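Local coordinates for tubulin-like protein CetZ2 (Haloferax volcanii, PDB 4B45) that binds GTP, has GTPase activity and takes part in the control of cell shape as an archaeal tubulin/FtsZ homologue, at residues 269-274 with 301-306. Residues are numbered along the deposited sequence; the frame is centred on the assembly and turned at random.
Sequences VIAGEP and GDFPLE
Phe303 N donates to Ile270 O (3.0 Å) in a nearly straight hydrogen bond of the parallel ladder between residues 269-272 and 301-304, where Ala271 stands opposite Phe303. Gly272 takes part twice: its N donates to Phe303 O at 3.1 Å, and its O receives Leu305 N from above the carbonyl plane. The bond from Ile270 N to Gly301 O is weak.

On one face of the sheet, Val269 CG1 lies 3.7 Å from Phe303 CB, and Ala271 CB meets the same CB. Phe303 CG stands anti to the backbone N (chi1 -174°); the ring leads away from strand 263-272 and packs on helix 175-196. Leu305 CD2 sits 3.6 Å above the ring centre. Past the end of strand 263-272, Pro274 CG touches Pro304 CB, the side chains crossing at about a right angle.

Helix 279-293 completes this right-handed beta-alpha-beta crossover of the C-terminal domain, packing on Ile270 and Asp302 at the opposite face. Glu273 and Glu306 lie side by side; Glu273 OE2 bonds weakly to Ser307 N, Glu306 OE1 to the bound peptide's backbone. Backbone bonds and apolar contacts thus join one of this chain's two outermost sheet strands to its neighbour, the like-charged carboxylates probably adding no attraction.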
loop_
_atom_site.group_PDB
_atom_site.type_symbol
_atom_site.label_atom_id
_atom_site.label_comp_id
_atom_site.label_asym_id
_atom_site.label_seq_id
_atom_site.Cartn_x
_atom_site.Cartn_y
_atom_site.Cartn_z
ATOM N N VAL A 269 -5.069 -14.760 -2.074
ATOM C CA VAL A 269 -4.221 -15.499 -1.166
ATOM C C VAL A 269 -5.086 -15.854 0.030
ATOM O O VAL A 269 -5.692 -14.983 0.658
ATOM C CB VAL A 269 -2.965 -14.667 -0.741
ATOM C CG1 VAL A 269 -2.081 -15.436 0.244
ATOM C CG2 VAL A 269 -2.145 -14.262 -1.957
ATOM N N ILE A 270 -5.180 -17.146 0.306
ATOM C CA ILE A 270 -5.799 -17.621 1.531
ATOM C C ILE A 270 -4.662 -17.975 2.468
ATOM O O ILE A 270 -3.796 -18.789 2.126
ATOM C CB ILE A 270 -6.647 -18.882 1.288
ATOM C CG1 ILE A 270 -7.692 -18.614 0.209
ATOM C CG2 ILE A 270 -7.288 -19.366 2.581
ATOM C CD1 ILE A 270 -8.488 -17.372 0.450
ATOM N N ALA A 271 -4.649 -17.352 3.640
ATOM C CA ALA A 271 -3.589 -17.592 4.609
ATOM C C ALA A 271 -4.094 -18.340 5.842
ATOM O O ALA A 271 -5.221 -18.123 6.303
ATOM C CB ALA A 271 -2.942 -16.258 5.020
ATOM N N GLY A 272 -3.250 -19.209 6.388
ATOM C CA GLY A 272 -3.591 -19.931 7.598
ATOM C C GLY A 272 -2.849 -21.240 7.667
ATOM O O GLY A 272 -1.980 -21.502 6.847
ATOM N N GLU A 273 -3.187 -22.071 8.643
ATOM C CA GLU A 273 -2.568 -23.379 8.757
ATOM C C GLU A 273 -3.069 -24.307 7.652
ATOM O O GLU A 273 -4.274 -24.418 7.446
ATOM C CB GLU A 273 -2.830 -23.971 10.141
ATOM C CG GLU A 273 -2.249 -23.104 11.241
ATOM C CD GLU A 273 -2.008 -23.866 12.525
ATOM O OE1 GLU A 273 -2.306 -25.081 12.556
ATOM O OE2 GLU A 273 -1.525 -23.248 13.505
ATOM N N PRO A 274 -2.135 -24.952 6.922
ATOM C CA PRO A 274 -2.429 -25.832 5.778
ATOM C C PRO A 274 -3.561 -26.841 6.015
ATOM O O PRO A 274 -4.437 -26.987 5.151
ATOM C CB PRO A 274 -1.102 -26.565 5.558
ATOM C CG PRO A 274 -0.076 -25.602 6.001
ATOM C CD PRO A 274 -0.683 -24.797 7.133
ATOM N N GLY A 301 -3.093 -18.431 -4.640
ATOM C CA GLY A 301 -2.103 -19.230 -3.952
ATOM C C GLY A 301 -2.372 -19.207 -2.467
ATOM O O GLY A 301 -3.146 -18.379 -1.983
ATOM N N ASP A 302 -1.741 -20.113 -1.737
ATOM C CA ASP A 302 -1.956 -20.183 -0.296
ATOM C C ASP A 302 -0.685 -19.834 0.458
ATOM O O ASP A 302 0.415 -20.165 0.029
ATOM C CB ASP A 302 -2.460 -21.571 0.119
ATOM C CG ASP A 302 -3.831 -21.889 -0.455
ATOM O OD1 ASP A 302 -4.438 -20.985 -1.084
ATOM O OD2 ASP A 302 -4.294 -23.043 -0.288
ATOM N N PHE A 303 -0.865 -19.163 1.590
ATOM C CA PHE A 303 0.222 -18.719 2.455
ATOM C C PHE A 303 0.127 -19.506 3.762
ATOM O O PHE A 303 -0.649 -19.148 4.653
ATOM C CB PHE A 303 0.048 -17.219 2.714
ATOM C CG PHE A 303 1.173 -16.565 3.478
ATOM C CD1 PHE A 303 2.266 -17.291 3.939
ATOM C CD2 PHE A 303 1.122 -15.198 3.745
ATOM C CE1 PHE A 303 3.297 -16.664 4.644
ATOM C CE2 PHE A 303 2.145 -14.564 4.447
ATOM C CZ PHE A 303 3.236 -15.300 4.897
ATOM N N PRO A 304 0.907 -20.586 3.886
ATOM C CA PRO A 304 0.903 -21.365 5.132
ATOM C C PRO A 304 1.584 -20.632 6.295
ATOM O O PRO A 304 2.770 -20.322 6.212
ATOM C CB PRO A 304 1.700 -22.623 4.761
ATOM C CG PRO A 304 1.692 -22.666 3.266
ATOM C CD PRO A 304 1.712 -21.235 2.838
ATOM N N LEU A 305 0.833 -20.346 7.357
ATOM C CA LEU A 305 1.402 -19.720 8.546
ATOM C C LEU A 305 0.696 -20.150 9.838
ATOM O O LEU A 305 -0.458 -20.578 9.811
ATOM C CB LEU A 305 1.421 -18.191 8.402
ATOM C CG LEU A 305 0.144 -17.488 7.933
ATOM C CD1 LEU A 305 -0.903 -17.417 9.035
ATOM C CD2 LEU A 305 0.463 -16.097 7.424
ATOM N N GLU A 306 1.396 -20.041 10.965
ATOM C CA GLU A 306 0.811 -20.376 12.254
ATOM C C GLU A 306 -0.224 -19.324 12.651
ATOM O O GLU A 306 0.055 -18.115 12.650
ATOM C CB GLU A 306 1.889 -20.501 13.335
ATOM C CG GLU A 306 1.331 -20.788 14.723
ATOM C CD GLU A 306 2.408 -20.915 15.792
ATOM O OE1 GLU A 306 3.593 -20.662 15.485
ATOM O OE2 GLU A 306 2.064 -21.274 16.940
#